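Local structure of acetate kinase (Entamoeba histolytica, 4H0O) at residues L186-V191 / P387-V393; T213-C218 / L239-R244; S226-S230 / L320-I324; Y309-A314 / V343-I347. The protein interconverts acetate and acetyl phosphate as a pyrophosphate-dependent kinase of the ASKHA superfamily, probably with the help of Mg(2+). All coordinates share one frame. Residue numbers count along the deposited sequence, not the author numbering.

Interaction 1 (L186-V191 / P387-V393); sequences LSYEYV and PNDEELV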
loop_
_atom_site.group_PDB
_atom_site.type_symbol
_atom_site.label_atom_id
_atom_site.label_comp_id
_atom_site.label_asym_id
_atom_site.label_seq_id
_atom_site.Cartn_x
_atom_site.Cartn_y
_atom_site.Cartn_z
ATOM N N LEU B 186 19.782 -7.052 6.157
ATOM C CA LEU B 186 20.930 -7.951 6.111
ATOM C C LEU B 186 20.728 -9.070 5.090
ATOM O O LEU B 186 21.656 -9.450 4.375
ATOM C CB LEU B 186 21.193 -8.530 7.503
ATOM C CG LEU B 186 21.617 -7.519 8.570
ATOM C CD1 LEU B 186 21.627 -8.153 9.957
ATOM C CD2 LEU B 186 22.985 -6.954 8.236
ATOM N N SER B 187 19.507 -9.594 5.030
ATOM C CA SER B 187 19.140 -10.601 4.042
ATOM C C SER B 187 19.306 -10.056 2.616
ATOM O O SER B 187 19.877 -10.718 1.744
ATOM C CB SER B 187 17.697 -11.052 4.286
ATOM O OG SER B 187 17.236 -11.923 3.272
ATOM N N TYR B 188 18.819 -8.838 2.396
ATOM C CA TYR B 188 18.907 -8.195 1.087
ATOM C C TYR B 188 20.348 -7.974 0.623
ATOM O O TYR B 188 20.698 -8.339 -0.499
ATOM C CB TYR B 188 18.132 -6.871 1.089
ATOM C CG TYR B 188 16.631 -7.050 1.110
ATOM C CD1 TYR B 188 16.014 -7.950 0.255
ATOM C CD2 TYR B 188 15.834 -6.328 1.988
ATOM C CE1 TYR B 188 14.650 -8.124 0.265
ATOM C CE2 TYR B 188 14.461 -6.495 2.004
ATOM C CZ TYR B 188 13.880 -7.400 1.138
ATOM O OH TYR B 188 12.518 -7.591 1.139
ATOM N N GLU B 189 21.183 -7.378 1.473
ATOM C CA GLU B 189 22.561 -7.100 1.065
ATOM C C GLU B 189 23.400 -8.371 0.950
ATOM O O GLU B 189 24.394 -8.402 0.224
ATOM C CB GLU B 189 23.238 -6.043 1.953
ATOM C CG GLU B 189 23.177 -6.294 3.444
ATOM C CD GLU B 189 23.668 -5.095 4.245
ATOM O OE1 GLU B 189 24.712 -4.516 3.869
ATOM O OE2 GLU B 189 23.008 -4.731 5.245
ATOM N N TYR B 190 22.985 -9.427 1.644
ATOM C CA TYR B 190 23.636 -10.721 1.476
ATOM C C TYR B 190 23.306 -11.307 0.107
ATOM O O TYR B 190 24.190 -11.801 -0.596
ATOM C CB TYR B 190 23.215 -11.706 2.565
ATOM C CG TYR B 190 23.797 -13.091 2.357
ATOM C CD1 TYR B 190 25.091 -13.386 2.760
ATOM C CD2 TYR B 190 23.052 -14.100 1.753
ATOM C CE1 TYR B 190 25.631 -14.647 2.572
ATOM C CE2 TYR B 190 23.586 -15.363 1.556
ATOM C CZ TYR B 190 24.876 -15.629 1.970
ATOM O OH TYR B 190 25.414 -16.880 1.783
ATOM N N VAL B 191 22.025 -11.269 -0.253
ATOM C CA VAL B 191 21.569 -11.796 -1.535
ATOM C C VAL B 191 22.186 -11.021 -2.697
ATOM O O VAL B 191 22.707 -11.617 -3.640
ATOM C CB VAL B 191 20.030 -11.780 -1.637
ATOM C CG1 VAL B 191 19.586 -12.043 -3.065
ATOM C CG2 VAL B 191 19.425 -12.814 -0.697
ATOM N N PRO B 387 19.600 -18.193 -1.799
ATOM C CA PRO B 387 19.722 -18.587 -0.388
ATOM C C PRO B 387 20.124 -17.426 0.522
ATOM O O PRO B 387 20.904 -16.566 0.108
ATOM C CB PRO B 387 20.847 -19.625 -0.412
ATOM C CG PRO B 387 20.829 -20.175 -1.797
ATOM C CD PRO B 387 20.433 -19.030 -2.683
ATOM N N ASN B 388 19.602 -17.416 1.747
ATOM C CA ASN B 388 19.922 -16.372 2.717
ATOM C C ASN B 388 20.004 -16.915 4.144
ATOM O O ASN B 388 19.412 -16.344 5.063
ATOM C CB ASN B 388 18.890 -15.239 2.657
ATOM C CG ASN B 388 17.496 -15.697 3.055
ATOM O OD1 ASN B 388 17.111 -16.840 2.801
ATOM N ND2 ASN B 388 16.738 -14.807 3.693
ATOM N N ASP B 389 20.733 -18.013 4.323
ATOM C CA ASP B 389 20.904 -18.622 5.644
ATOM C C ASP B 389 21.355 -17.596 6.681
ATOM O O ASP B 389 22.343 -16.884 6.475
ATOM C CB ASP B 389 21.897 -19.787 5.582
ATOM C CG ASP B 389 22.320 -20.271 6.961
ATOM O OD1 ASP B 389 21.620 -21.132 7.537
ATOM O OD2 ASP B 389 23.358 -19.795 7.469
ATOM N N GLU B 390 20.615 -17.527 7.786
ATOM C CA GLU B 390 20.818 -16.525 8.831
ATOM C C GLU B 390 22.268 -16.320 9.271
ATOM O O GLU B 390 22.717 -15.183 9.422
ATOM C CB GLU B 390 19.975 -16.868 10.061
ATOM C CG GLU B 390 18.476 -16.778 9.857
ATOM C CD GLU B 390 17.712 -16.868 11.166
ATOM O OE1 GLU B 390 17.353 -15.807 11.719
ATOM O OE2 GLU B 390 17.478 -18.000 11.643
ATOM N N GLU B 391 22.992 -17.414 9.488
ATOM C CA GLU B 391 24.355 -17.319 10.012
ATOM C C GLU B 391 25.338 -16.778 8.984
ATOM O O GLU B 391 26.166 -15.924 9.306
ATOM C CB GLU B 391 24.833 -18.666 10.556
ATOM C CG GLU B 391 24.253 -19.013 11.915
ATOM C CD GLU B 391 22.765 -19.285 11.861
ATOM O OE1 GLU B 391 22.295 -19.841 10.844
ATOM O OE2 GLU B 391 22.064 -18.934 12.833
ATOM N N LEU B 392 25.242 -17.272 7.751
ATOM C CA LEU B 392 26.096 -16.797 6.667
ATOM C C LEU B 392 25.881 -15.303 6.435
ATOM O O LEU B 392 26.818 -14.579 6.099
ATOM C CB LEU B 392 25.822 -17.574 5.378
ATOM C CG LEU B 392 26.016 -19.090 5.436
ATOM C CD1 LEU B 392 25.768 -19.725 4.074
ATOM C CD2 LEU B 392 27.407 -19.434 5.935
ATOM N N VAL B 393 24.642 -14.853 6.631
ATOM C CA VAL B 393 24.286 -13.444 6.469
ATOM C C VAL B 393 25.046 -12.548 7.450
ATOM O O VAL B 393 25.577 -11.503 7.067
ATOM C CB VAL B 393 22.767 -13.230 6.629
ATOM C CG1 VAL B 393 22.442 -11.758 6.765
ATOM C CG2 VAL B 393 22.020 -13.823 5.446
HETATM O O HOH W 1 25.077 -9.338 4.845
HETATM O O HOH W 2 22.892 -19.136 2.060
#

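Interaction 2 (T213-C218 / L239-R244); sequences TGGSSC and LVMSTR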
loop_
_atom_site.group_PDB
_atom_site.type_symbol
_atom_site.label_atom_id
_atom_site.label_comp_id
_atom_site.label_asym_id
_atom_site.label_seq_id
_atom_site.Cartn_x
_atom_site.Cartn_y
_atom_site.Cartn_z
ATOM N N THR B 213 9.031 -16.810 7.256
ATOM C CA THR B 213 8.076 -17.497 8.112
ATOM C C THR B 213 7.486 -16.506 9.105
ATOM O O THR B 213 6.375 -16.691 9.601
ATOM C CB THR B 213 8.735 -18.655 8.882
ATOM O OG1 THR B 213 7.726 -19.428 9.544
ATOM C CG2 THR B 213 9.717 -18.121 9.912
ATOM N N GLY B 214 8.242 -15.450 9.388
ATOM C CA GLY B 214 7.782 -14.403 10.283
ATOM C C GLY B 214 7.359 -13.181 9.489
ATOM O O GLY B 214 6.214 -13.082 9.046
ATOM N N GLY B 215 8.285 -12.246 9.297
ATOM C CA GLY B 215 8.006 -11.079 8.480
ATOM C C GLY B 215 8.266 -11.336 7.005
ATOM O O GLY B 215 9.049 -12.217 6.648
ATOM N N SER B 216 7.601 -10.565 6.150
ATOM C CA SER B 216 7.842 -10.618 4.713
ATOM C C SER B 216 7.914 -9.207 4.146
ATOM O O SER B 216 7.180 -8.315 4.585
ATOM C CB SER B 216 6.741 -11.407 3.997
ATOM O OG SER B 216 6.921 -12.803 4.154
ATOM N N SER B 217 8.791 -9.010 3.165
ATOM C CA SER B 217 8.928 -7.708 2.523
ATOM C C SER B 217 9.503 -7.827 1.113
ATOM O O SER B 217 10.044 -8.868 0.731
ATOM C CB SER B 217 9.806 -6.780 3.370
ATOM O OG SER B 217 11.168 -7.160 3.303
ATOM N N CYS B 218 9.366 -6.753 0.340
ATOM C CA CYS B 218 10.011 -6.635 -0.963
ATOM C C CYS B 218 10.930 -5.426 -0.954
ATOM O O CYS B 218 10.688 -4.461 -0.222
ATOM C CB CYS B 218 8.976 -6.458 -2.071
ATOM S SG CYS B 218 7.995 -7.919 -2.416
ATOM N N LEU B 239 3.593 -6.322 2.791
ATOM C CA LEU B 239 3.015 -7.568 2.304
ATOM C C LEU B 239 2.034 -8.170 3.306
ATOM O O LEU B 239 2.120 -7.906 4.507
ATOM C CB LEU B 239 4.132 -8.580 2.040
ATOM C CG LEU B 239 4.815 -8.626 0.673
ATOM C CD1 LEU B 239 4.971 -7.251 0.070
ATOM C CD2 LEU B 239 6.176 -9.284 0.799
ATOM N N VAL B 240 1.100 -8.975 2.807
ATOM C CA VAL B 240 0.340 -9.866 3.673
ATOM C C VAL B 240 1.346 -10.867 4.234
ATOM O O VAL B 240 2.144 -11.427 3.481
ATOM C CB VAL B 240 -0.742 -10.626 2.891
ATOM C CG1 VAL B 240 -1.363 -11.719 3.760
ATOM C CG2 VAL B 240 -1.811 -9.666 2.394
ATOM N N MET B 241 1.332 -11.085 5.545
ATOM C CA MET B 241 2.332 -11.960 6.153
ATOM C C MET B 241 1.719 -13.165 6.864
ATOM O O MET B 241 0.517 -13.417 6.759
ATOM C CB MET B 241 3.231 -11.171 7.116
ATOM C CG MET B 241 3.757 -9.851 6.557
ATOM S SD MET B 241 4.915 -9.013 7.667
ATOM C CE MET B 241 4.835 -7.329 7.040
ATOM N N SER B 242 2.557 -13.903 7.587
ATOM C CA SER B 242 2.112 -15.090 8.309
ATOM C C SER B 242 1.007 -14.766 9.314
ATOM O O SER B 242 -0.030 -15.433 9.343
ATOM C CB SER B 242 3.295 -15.756 9.013
ATOM O OG SER B 242 3.989 -14.826 9.822
ATOM N N THR B 243 1.230 -13.736 10.129
ATOM C CA THR B 243 0.251 -13.321 11.134
ATOM C C THR B 243 -0.006 -11.815 11.136
ATOM O O THR B 243 -0.701 -11.305 12.020
ATOM C CB THR B 243 0.679 -13.731 12.562
ATOM O OG1 THR B 243 1.875 -13.027 12.926
ATOM C CG2 THR B 243 0.925 -15.226 12.647
ATOM N N ARG B 244 0.564 -11.109 10.165
ATOM C CA ARG B 244 0.407 -9.661 10.082
ATOM C C ARG B 244 -0.546 -9.281 8.957
ATOM O O ARG B 244 -0.722 -10.037 8.001
ATOM C CB ARG B 244 1.764 -8.987 9.872
ATOM C CG ARG B 244 2.648 -8.974 11.108
ATOM C CD ARG B 244 4.091 -8.653 10.751
ATOM N NE ARG B 244 5.014 -9.023 11.821
ATOM C CZ ARG B 244 6.331 -9.118 11.672
ATOM N NH1 ARG B 244 6.886 -8.871 10.492
ATOM N NH2 ARG B 244 7.094 -9.462 12.700
HETATM O O HOH W 3 4.057 -12.509 10.473
HETATM O O HOH W 4 5.766 -13.790 6.773
HETATM O O HOH W 5 6.342 -5.742 3.931
#

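Interaction 3 (S226-S230 / L320-I324); sequences SFDTS and LMVEI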
loop_
_atom_site.group_PDB
_atom_site.type_symbol
_atom_site.label_atom_id
_atom_site.label_comp_id
_atom_site.label_asym_id
_atom_site.label_seq_id
_atom_site.Cartn_x
_atom_site.Cartn_y
_atom_site.Cartn_z
ATOM N N SER B 226 19.376 -0.190 -1.945
ATOM C CA SER B 226 17.946 -0.102 -1.679
ATOM C C SER B 226 17.414 1.251 -2.144
ATOM O O SER B 226 17.925 2.296 -1.736
ATOM C CB SER B 226 17.681 -0.282 -0.182
ATOM O OG SER B 226 16.304 -0.141 0.117
ATOM N N PHE B 227 16.408 1.230 -3.015
ATOM C CA PHE B 227 15.756 2.453 -3.468
ATOM C C PHE B 227 14.461 2.648 -2.685
ATOM O O PHE B 227 14.190 3.731 -2.166
ATOM C CB PHE B 227 15.474 2.395 -4.974
ATOM C CG PHE B 227 14.955 3.689 -5.545
ATOM C CD1 PHE B 227 15.831 4.649 -6.029
ATOM C CD2 PHE B 227 13.590 3.945 -5.599
ATOM C CE1 PHE B 227 15.358 5.842 -6.554
ATOM C CE2 PHE B 227 13.109 5.138 -6.123
ATOM C CZ PHE B 227 13.994 6.086 -6.601
ATOM N N ASP B 228 13.656 1.596 -2.604
ATOM C CA ASP B 228 12.484 1.621 -1.738
ATOM C C ASP B 228 12.186 0.222 -1.222
ATOM O O ASP B 228 12.730 -0.762 -1.732
ATOM C CB ASP B 228 11.265 2.199 -2.459
ATOM C CG ASP B 228 10.185 2.663 -1.493
ATOM O OD1 ASP B 228 10.498 2.860 -0.298
ATOM O OD2 ASP B 228 9.025 2.831 -1.919
ATOM N N THR B 229 11.330 0.136 -0.208
ATOM C CA THR B 229 11.031 -1.149 0.409
ATOM C C THR B 229 9.609 -1.219 0.957
ATOM O O THR B 229 8.930 -0.201 1.098
ATOM C CB THR B 229 12.036 -1.484 1.523
ATOM O OG1 THR B 229 11.911 -2.865 1.887
ATOM C CG2 THR B 229 11.786 -0.609 2.744
ATOM N N SER B 230 9.185 -2.430 1.295
ATOM C CA SER B 230 7.785 -2.721 1.574
ATOM C C SER B 230 7.336 -2.355 2.991
ATOM O O SER B 230 6.231 -1.844 3.185
ATOM C CB SER B 230 7.529 -4.206 1.322
ATOM O OG SER B 230 6.171 -4.444 1.031
ATOM N N LEU B 320 6.879 -1.202 -7.049
ATOM C CA LEU B 320 8.321 -1.012 -6.901
ATOM C C LEU B 320 9.022 -0.920 -8.250
ATOM O O LEU B 320 10.002 -0.183 -8.400
ATOM C CB LEU B 320 8.934 -2.137 -6.060
ATOM C CG LEU B 320 8.675 -2.052 -4.553
ATOM C CD1 LEU B 320 9.223 -3.270 -3.829
ATOM C CD2 LEU B 320 9.281 -0.781 -3.972
ATOM N N MET B 321 8.517 -1.672 -9.224
ATOM C CA MET B 321 9.068 -1.674 -10.576
ATOM C C MET B 321 9.013 -0.281 -11.205
ATOM O O MET B 321 9.995 0.184 -11.792
ATOM C CB MET B 321 8.312 -2.676 -11.450
ATOM C CG MET B 321 8.823 -2.771 -12.875
ATOM S SD MET B 321 8.009 -4.103 -13.784
ATOM C CE MET B 321 6.299 -3.564 -13.712
ATOM N N VAL B 322 7.866 0.379 -11.070
ATOM C CA VAL B 322 7.695 1.726 -11.605
ATOM C C VAL B 322 8.598 2.720 -10.875
ATOM O O VAL B 322 9.157 3.629 -11.490
ATOM C CB VAL B 322 6.221 2.177 -11.542
ATOM C CG1 VAL B 322 6.075 3.615 -12.011
ATOM C CG2 VAL B 322 5.358 1.270 -12.399
ATOM N N GLU B 323 8.759 2.528 -9.567
ATOM C CA GLU B 323 9.602 3.410 -8.761
ATOM C C GLU B 323 11.069 3.381 -9.176
ATOM O O GLU B 323 11.722 4.423 -9.235
ATOM C CB GLU B 323 9.517 3.035 -7.285
ATOM C CG GLU B 323 8.254 3.471 -6.583
ATOM C CD GLU B 323 8.314 3.181 -5.098
ATOM O OE1 GLU B 323 9.011 3.926 -4.377
ATOM O OE2 GLU B 323 7.678 2.199 -4.657
ATOM N N ILE B 324 11.585 2.183 -9.440
ATOM C CA ILE B 324 12.996 2.008 -9.774
ATOM C C ILE B 324 13.257 2.122 -11.277
ATOM O O ILE B 324 14.408 2.123 -11.716
ATOM C CB ILE B 324 13.552 0.664 -9.246
ATOM C CG1 ILE B 324 12.914 -0.519 -9.983
ATOM C CG2 ILE B 324 13.339 0.553 -7.736
ATOM C CD1 ILE B 324 13.413 -1.878 -9.500
#

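Interaction 4 (Y309-A314 / V343-I347); sequences YIKQLA and VRKAI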
loop_
_atom_site.group_PDB
_atom_site.type_symbol
_atom_site.label_atom_id
_atom_site.label_comp_id
_atom_site.label_asym_id
_atom_site.label_seq_id
_atom_site.Cartn_x
_atom_site.Cartn_y
_atom_site.Cartn_z
ATOM N N TYR B 309 -2.990 -12.940 -0.416
ATOM C CA TYR B 309 -1.539 -12.890 -0.243
ATOM C C TYR B 309 -0.821 -12.620 -1.567
ATOM O O TYR B 309 0.081 -11.782 -1.631
ATOM C CB TYR B 309 -1.031 -14.200 0.374
ATOM C CG TYR B 309 0.479 -14.327 0.455
ATOM C CD1 TYR B 309 1.209 -14.895 -0.586
ATOM C CD2 TYR B 309 1.173 -13.893 1.579
ATOM C CE1 TYR B 309 2.588 -15.016 -0.514
ATOM C CE2 TYR B 309 2.553 -14.012 1.660
ATOM C CZ TYR B 309 3.253 -14.573 0.611
ATOM O OH TYR B 309 4.621 -14.692 0.688
ATOM N N ILE B 310 -1.220 -13.342 -2.614
ATOM C CA ILE B 310 -0.627 -13.194 -3.941
ATOM C C ILE B 310 -0.942 -11.818 -4.532
ATOM O O ILE B 310 -0.076 -11.178 -5.140
ATOM C CB ILE B 310 -1.119 -14.304 -4.901
ATOM C CG1 ILE B 310 -0.525 -15.660 -4.514
ATOM C CG2 ILE B 310 -0.766 -13.976 -6.348
ATOM C CD1 ILE B 310 0.991 -15.698 -4.557
ATOM N N LYS B 311 -2.178 -11.370 -4.341
ATOM C CA LYS B 311 -2.615 -10.074 -4.845
ATOM C C LYS B 311 -1.752 -8.941 -4.299
ATOM O O LYS B 311 -1.315 -8.067 -5.047
ATOM C CB LYS B 311 -4.084 -9.830 -4.497
ATOM C CG LYS B 311 -4.618 -8.485 -4.961
ATOM C CD LYS B 311 -5.479 -7.834 -3.892
ATOM C CE LYS B 311 -4.627 -7.132 -2.847
ATOM N NZ LYS B 311 -5.399 -6.102 -2.100
ATOM N N GLN B 312 -1.510 -8.959 -2.991
ATOM C CA GLN B 312 -0.711 -7.919 -2.357
ATOM C C GLN B 312 0.752 -7.978 -2.784
ATOM O O GLN B 312 1.387 -6.939 -2.976
ATOM C CB GLN B 312 -0.820 -8.005 -0.836
ATOM C CG GLN B 312 -0.279 -6.783 -0.117
ATOM C CD GLN B 312 -0.998 -5.506 -0.516
ATOM O OE1 GLN B 312 -2.149 -5.535 -0.957
ATOM N NE2 GLN B 312 -0.318 -4.374 -0.365
ATOM N N LEU B 313 1.279 -9.191 -2.939
ATOM C CA LEU B 313 2.658 -9.376 -3.386
ATOM C C LEU B 313 2.830 -8.878 -4.817
ATOM O O LEU B 313 3.808 -8.202 -5.138
ATOM C CB LEU B 313 3.077 -10.846 -3.268
ATOM C CG LEU B 313 4.490 -11.216 -3.735
ATOM C CD1 LEU B 313 5.538 -10.312 -3.102
ATOM C CD2 LEU B 313 4.810 -12.673 -3.423
ATOM N N ALA B 314 1.867 -9.206 -5.672
ATOM C CA ALA B 314 1.903 -8.774 -7.062
ATOM C C ALA B 314 1.825 -7.249 -7.166
ATOM O O ALA B 314 2.579 -6.624 -7.914
ATOM C CB ALA B 314 0.778 -9.420 -7.841
ATOM N N VAL B 343 3.812 -20.324 -4.959
ATOM C CA VAL B 343 3.845 -18.873 -4.786
ATOM C C VAL B 343 4.580 -18.203 -5.943
ATOM O O VAL B 343 4.095 -17.219 -6.509
ATOM C CB VAL B 343 4.488 -18.472 -3.435
ATOM C CG1 VAL B 343 4.911 -17.011 -3.442
ATOM C CG2 VAL B 343 3.519 -18.735 -2.291
ATOM N N ARG B 344 5.741 -18.748 -6.298
ATOM C CA ARG B 344 6.541 -18.219 -7.399
ATOM C C ARG B 344 5.781 -18.306 -8.718
ATOM O O ARG B 344 5.803 -17.372 -9.522
ATOM C CB ARG B 344 7.874 -18.970 -7.512
ATOM C CG ARG B 344 8.779 -18.857 -6.282
ATOM C CD ARG B 344 10.149 -19.476 -6.548
ATOM N NE ARG B 344 10.071 -20.908 -6.833
ATOM C CZ ARG B 344 10.540 -21.858 -6.030
ATOM N NH1 ARG B 344 11.135 -21.531 -4.892
ATOM N NH2 ARG B 344 10.422 -23.137 -6.369
ATOM N N LYS B 345 5.109 -19.432 -8.934
ATOM C CA LYS B 345 4.324 -19.634 -10.147
ATOM C C LYS B 345 3.172 -18.637 -10.210
ATOM O O LYS B 345 2.928 -18.022 -11.249
ATOM C CB LYS B 345 3.792 -21.070 -10.211
ATOM C CG LYS B 345 2.995 -21.397 -11.467
ATOM C CD LYS B 345 3.711 -20.917 -12.722
ATOM C CE LYS B 345 3.177 -21.607 -13.972
ATOM N NZ LYS B 345 1.705 -21.801 -13.926
ATOM N N ALA B 346 2.475 -18.470 -9.091
ATOM C CA ALA B 346 1.356 -17.539 -9.031
ATOM C C ALA B 346 1.806 -16.123 -9.383
ATOM O O ALA B 346 1.128 -15.414 -10.129
ATOM C CB ALA B 346 0.703 -17.575 -7.661
ATOM N N ILE B 347 2.955 -15.717 -8.851
ATOM C CA ILE B 347 3.498 -14.393 -9.132
ATOM C C ILE B 347 3.903 -14.246 -10.603
ATOM O O ILE B 347 3.532 -13.274 -11.268
ATOM C CB ILE B 347 4.699 -14.070 -8.222
ATOM C CG1 ILE B 347 4.239 -13.910 -6.773
ATOM C CG2 ILE B 347 5.394 -12.806 -8.683
ATOM C CD1 ILE B 347 3.092 -12.927 -6.607
#

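Interaction 1 (L186-V191 / P387-V393)
Y190, V393 and N388 supply most of the 379 Å² buried between the helix at 186-191 and the turn at 387-389 with the first turn of helix 390-402. Y190 alone gives 104 Å². One face of its ring receives the CG2 methyl of V393 in a CH-pi contact, 4.1 Å from the ring centroid and 28° off the normal. P387 O lies at the ring edge, 3.3 Å from Y190 CE2, while Y190 OH reaches to 3.7 Å from L392 CD1. V393, compact and beta-branched, has a methyl for each neighbour: as CG2 meets the ring, V393 CG1 lies 3.5 Å from L186 CB. N388 contributes the polar link, N388 ND2 donating to S187 OG at 3.0 Å; the serine oxygen also bonds H210. A water donates to V393 O and, weakly, to L186 O. D389 is the N-cap, its OD2 accepting from L392 N at 3.2 Å. E390, a predicted Mg(2+) ligand, opens the capped helix, and the side chain of L186 is about 4 Å from that of D154, the predicted proton donor/acceptor. Apolar packing, one direct hydrogen bond and bridging water thus seat this helix start beside the probable active site.

Interaction 2 (T213-C218 / L239-R244)
Where the glycine loop leads into the strand that includes S217 and C218, its polar groups are met largely by water and by the irregular segment 239-244. The hydroxyl of S242 stands between two carbonyls, with S242 OG 3.0 Å from T213 O and 2.9 Å from G214 O; it has a single proton to offer them. G214 O also accepts from two waters, one of them very close to S242 OG and the other accepting from S216 OG. The main partner of S216 OG is G212 N. Another water joins the backbones, donating to S216 O at 2.8 Å and accepting from L239 N at 3.0 Å. Sulfur is a poor acceptor, yet M241 SD takes two weak hydrogen bonds, from S216 N at 3.5 Å and from R244 NH1 at 3.4 Å. Glycine suits position 215 because R244 NH1 lies 3.2 Å from G215 CA, and a CB there would clash with it. S217 OG turns to Y188 and H184, and L239 CD2 packs 3.9 Å from C218 SG. R244 and H184 are both predicted transition-state stabilizers; R244's close approach depends on a residue without a CB, and its bond to M241 SD is weak.

Interaction 3 (S226-S230 / L320-I324)
A classic beta bulge shapes this contact: F227 and D228, on edge strand 225-229, both face G220 of the neighbouring strand 216-222, in a sheet of the ribonuclease H-like fold. The strand lies against the end of helix 299-324, the axes of the short segments 8.8 Å apart and roughly antiparallel, at 149°. S226, at the beginning, turns its hydroxyl to H158 instead of the helix. F227 then sends a large apolar side chain across, with F227 CB 3.9 Å from I324 CG2 and F227 CE2 3.5 Å from E323 O. Because of the bulge, D228 points toward the helix as well. D228 CB packs 3.9 Å from L320 CD2, while D228 OD2 comes within 2.7 Å of E323 OE1, so close for two carboxylates that one probably holds a proton. Positive charge is not far off: K180, and K315 of the second subunit, form long, weak ion pairs with D228. At T229 the alternation of the strand resumes; its side chain leaves the helix and T229 OG1 bonds to C218 O, a threonine hydroxyl thus serving the sheet. Its backbone turns back to the preceding acid, T229 N donating weakly to D228 OD1 at 2.8 Å.

Interaction 4 (Y309-A314 / V343-I347)
Two isoleucines, one from each helix, are the main bumps of this interface, and each enters a hollow made by the other side. The segments 309-314 and 343-347 cross at -58°, with 10.2 Å between their axes, a spacing that branched aliphatic side chains can fill. I347 drives its end into the hollow between I310, L313 and A314: I347 CD1 lies 4.0 Å from I310 CG2 and 4.0 Å from A314 N, and I347 CG1 lies 3.6 Å from L313 CD2. The small A314 keeps the floor of this pocket low, so that the methyl can approach the backbone. In return, I310 CD1 settles over the notch between V343 and A346, 3.6 Å from A346 CB and 4.0 Å from V343 O; alanine is again the shallow spot. V343 widens the patch sideways, its CG1 methyl 4.3 Å from L313 CD2 and its CG2 methyl 4.2 Å from Y309 CE1. Both helices rest on the sheet, L313 and V343 touching L211 while I347 meets L330 and F332, and A314 also packs on V322 of the second subunit. With the backbone bonds kept inside each helix and aliphatic groups providing nearly all of the meeting surface, the contact is held by close-fitting apolar side chains and the hydrophobic effect, with no polar pair between the segments to fix a single pairing.

Interactions 2, 3 and 4 are mostly buried, interaction 1 only partly so. Helix 299-324 serves two of them, meeting the edge strand near the helix's C-terminal end in interaction 3 and helix 341-350 farther back in interaction 4; both touch the second subunit, as does V240 of interaction 2. Interaction 2 borders each of these, C218 packing on L320 and on L313, and meets interaction 1 where Y188 OH lies 2.6 Å from S217 OG, a probable hydrogen bond. Chemistry follows place: beside the predicted catalytic residues, interactions 1 and 2 include hydrogen bonds and waters, interaction 3 pairs two acids near the subunit boundary, and interaction 4 is apolar and mainly aliphatic.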